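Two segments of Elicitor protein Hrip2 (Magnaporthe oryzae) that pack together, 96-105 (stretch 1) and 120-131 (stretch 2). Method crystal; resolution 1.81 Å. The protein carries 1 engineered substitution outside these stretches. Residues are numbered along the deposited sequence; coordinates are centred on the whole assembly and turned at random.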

# COMPACT_ATOMS: atom_id res chain seq x y z
N SER A 96 7.02 6.57 -8.40
CA SER A 96 5.79 6.21 -9.09
C SER A 96 5.87 4.79 -9.65
O SER A 96 6.92 4.37 -10.14
CB SER A 96 5.56 7.19 -10.23
OG SER A 96 4.51 6.75 -11.08
N PRO A 97 4.76 4.04 -9.60
CA PRO A 97 4.73 2.71 -10.21
C PRO A 97 4.19 2.77 -11.63
O PRO A 97 3.89 1.72 -12.20
CB PRO A 97 3.72 1.97 -9.33
CG PRO A 97 2.70 3.04 -9.03
CD PRO A 97 3.52 4.31 -8.84
N GLY A 98 4.07 3.97 -12.18
CA GLY A 98 3.41 4.13 -13.46
C GLY A 98 1.97 4.58 -13.24
O GLY A 98 1.58 4.91 -12.11
N ALA A 99 1.17 4.57 -14.29
CA ALA A 99 -0.19 5.09 -14.21
C ALA A 99 -1.15 4.21 -13.40
O ALA A 99 -0.95 2.99 -13.26
CB ALA A 99 -0.75 5.31 -15.60
N GLY A 100 -2.19 4.84 -12.85
CA GLY A 100 -3.31 4.10 -12.29
C GLY A 100 -3.22 3.73 -10.81
O GLY A 100 -4.07 2.97 -10.32
N CYS A 101 -2.22 4.23 -10.10
CA CYS A 101 -2.02 3.89 -8.69
C CYS A 101 -1.49 5.07 -7.91
O CYS A 101 -0.88 5.97 -8.49
CB CYS A 101 -1.06 2.71 -8.56
SG CYS A 101 -1.60 1.20 -9.40
N GLN A 102 -1.69 5.07 -6.59
CA GLN A 102 -1.19 6.15 -5.74
C GLN A 102 0.34 6.25 -5.80
O GLN A 102 1.04 5.23 -5.74
CB GLN A 102 -1.68 5.99 -4.30
CG GLN A 102 -1.55 7.26 -3.45
CD GLN A 102 -2.62 7.39 -2.37
OE1 GLN A 102 -3.62 6.66 -2.37
NE2 GLN A 102 -2.41 8.31 -1.43
N ASP A 103 0.84 7.48 -5.94
CA ASP A 103 2.28 7.75 -6.07
C ASP A 103 2.78 8.51 -4.86
O ASP A 103 2.00 8.92 -3.99
CB ASP A 103 2.55 8.64 -7.30
CG ASP A 103 2.35 7.92 -8.63
OD1 ASP A 103 1.85 6.78 -8.62
OD2 ASP A 103 2.68 8.50 -9.69
N PHE A 104 4.09 8.72 -4.82
CA PHE A 104 4.68 9.71 -3.94
C PHE A 104 5.11 10.89 -4.81
O PHE A 104 5.82 10.71 -5.80
CB PHE A 104 5.94 9.16 -3.26
CG PHE A 104 5.68 8.13 -2.20
CD1 PHE A 104 5.61 8.51 -0.86
CD2 PHE A 104 5.54 6.79 -2.52
CE1 PHE A 104 5.40 7.56 0.14
CE2 PHE A 104 5.33 5.85 -1.52
CZ PHE A 104 5.26 6.23 -0.20
N ASN A 105 4.67 12.09 -4.45
CA ASN A 105 5.25 13.28 -5.05
C ASN A 105 5.55 14.23 -3.91
O ASN A 105 4.69 15.02 -3.50
CB ASN A 105 4.30 13.91 -6.09
CG ASN A 105 4.86 15.19 -6.68
OD1 ASN A 105 6.02 15.54 -6.47
ND2 ASN A 105 4.03 15.90 -7.43
N LYS A 120 3.64 5.14 8.59
CA LYS A 120 4.11 4.37 7.44
C LYS A 120 3.27 4.67 6.20
O LYS A 120 2.05 4.82 6.27
CB LYS A 120 4.09 2.87 7.75
CG LYS A 120 5.03 2.48 8.88
CD LYS A 120 6.49 2.60 8.43
CE LYS A 120 7.03 1.24 8.02
NZ LYS A 120 8.41 1.32 7.44
N LYS A 121 3.95 4.77 5.07
CA LYS A 121 3.28 5.03 3.81
C LYS A 121 3.83 4.05 2.79
O LYS A 121 4.96 4.17 2.35
CB LYS A 121 3.45 6.49 3.39
CG LYS A 121 2.63 7.44 4.25
CD LYS A 121 2.71 8.88 3.79
CE LYS A 121 1.78 9.77 4.62
NZ LYS A 121 1.91 11.22 4.23
N VAL A 122 3.02 3.04 2.49
CA VAL A 122 3.39 1.97 1.59
C VAL A 122 2.20 1.81 0.67
O VAL A 122 1.07 1.79 1.14
CB VAL A 122 3.66 0.66 2.37
CG1 VAL A 122 4.08 -0.47 1.44
CG2 VAL A 122 4.74 0.89 3.41
N TYR A 123 2.44 1.74 -0.64
CA TYR A 123 1.34 1.62 -1.60
C TYR A 123 1.44 0.37 -2.45
O TYR A 123 2.55 -0.11 -2.72
CB TYR A 123 1.26 2.85 -2.50
CG TYR A 123 1.10 4.15 -1.75
CD1 TYR A 123 -0.02 4.39 -0.97
CD2 TYR A 123 2.06 5.14 -1.84
CE1 TYR A 123 -0.17 5.59 -0.29
CE2 TYR A 123 1.92 6.33 -1.15
CZ TYR A 123 0.81 6.55 -0.38
OH TYR A 123 0.67 7.74 0.29
N GLY A 124 0.28 -0.15 -2.86
CA GLY A 124 0.20 -1.28 -3.76
C GLY A 124 -0.39 -0.91 -5.12
O GLY A 124 -1.16 0.05 -5.25
N CYS A 125 -0.03 -1.68 -6.15
CA CYS A 125 -0.46 -1.41 -7.51
C CYS A 125 -0.45 -2.73 -8.28
O CYS A 125 0.46 -3.54 -8.09
CB CYS A 125 0.52 -0.42 -8.15
SG CYS A 125 0.11 0.18 -9.79
N PRO A 126 -1.45 -2.96 -9.15
CA PRO A 126 -1.50 -4.17 -9.98
C PRO A 126 -0.25 -4.38 -10.81
O PRO A 126 0.26 -3.44 -11.43
CB PRO A 126 -2.67 -3.90 -10.92
CG PRO A 126 -3.59 -3.04 -10.11
CD PRO A 126 -2.68 -2.15 -9.29
N LEU A 127 0.24 -5.62 -10.85
CA LEU A 127 1.43 -5.96 -11.62
C LEU A 127 1.08 -6.01 -13.10
O LEU A 127 -0.08 -6.26 -13.46
CB LEU A 127 1.97 -7.32 -11.17
CG LEU A 127 2.43 -7.43 -9.72
CD1 LEU A 127 2.82 -8.86 -9.37
CD2 LEU A 127 3.61 -6.48 -9.50
N PRO A 128 2.08 -5.78 -13.98
CA PRO A 128 3.46 -5.41 -13.67
C PRO A 128 3.64 -3.91 -13.52
O PRO A 128 2.89 -3.12 -14.11
CB PRO A 128 4.23 -5.89 -14.90
CG PRO A 128 3.26 -5.75 -16.02
CD PRO A 128 1.89 -6.05 -15.42
N ILE A 129 4.62 -3.52 -12.71
CA ILE A 129 4.96 -2.12 -12.52
C ILE A 129 6.47 -1.98 -12.60
O ILE A 129 7.19 -2.96 -12.39
CB ILE A 129 4.50 -1.60 -11.15
CG1 ILE A 129 5.17 -2.40 -10.02
CG2 ILE A 129 2.99 -1.69 -11.02
CD1 ILE A 129 4.86 -1.86 -8.61
N ASN A 130 6.94 -0.78 -12.92
CA ASN A 130 8.33 -0.41 -12.65
C ASN A 130 8.25 0.54 -11.47
O ASN A 130 7.38 1.41 -11.45
CB ASN A 130 8.96 0.32 -13.85
CG ASN A 130 9.34 -0.61 -14.99
OD1 ASN A 130 9.56 -1.81 -14.80
ND2 ASN A 130 9.47 -0.05 -16.19
N VAL A 131 9.10 0.36 -10.47
CA VAL A 131 9.12 1.28 -9.34
C VAL A 131 10.20 2.31 -9.62
O VAL A 131 11.38 1.99 -9.63
CB VAL A 131 9.38 0.56 -8.01
CG1 VAL A 131 9.51 1.55 -6.86
CG2 VAL A 131 8.24 -0.40 -7.71
O HOH W 1 4.90 0.71 -14.48
O HOH W 2 1.36 9.68 -1.24

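No direct hydrogen bond joins the two stretches; a disulfide, side-chain packing and two waters hold them together, burying 560 Å² in all. The register runs antiparallel: Pro97 lies nearest Val131 (CA to CA 4.7 Å), Cys101 nearest Cys125 (CA to CA 5.6 Å) and Gln102 nearest Tyr123 (CA to CA 6.6 Å).

The covalent link is the disulfide, with Cys101 SG 2.0 Å from Cys125 SG and chi3 at 74°. Both CA-to-CB bonds point toward the opposing stretch. Two apolar contacts adjoin it: Cys101 SG lies 3.5 Å from Pro126 CD, and Pro97 CG 3.9 Å from Cys125 SG.

Tyr123 has the largest covered area, 105 Å², and its ring meets both Gln102 and Phe104. Gln102 CG sits 4.0 Å from the centroid of the Tyr123 ring and 15° off its normal, a CH-pi contact over the electron-rich face. The rings of Phe104 and Tyr123 meet obliquely, centroids 4.9 Å apart and planes at 54°.

Two waters bridge polar groups. The O of water 1 lies 2.7 Å from Pro97 O, to which it donates, and 3.0 Å from Asn130 N, from which it accepts, serving both backbone groups. The O of water 2 lies 2.9 Å from Asp103 O, to which it donates, and 2.6 Å from Tyr123 OH, which it also hydrogen-bonds. Pro97 CA approaches Asn130 O at 3.2 Å, with 148° at the hydrogen, a CA-H...O contact.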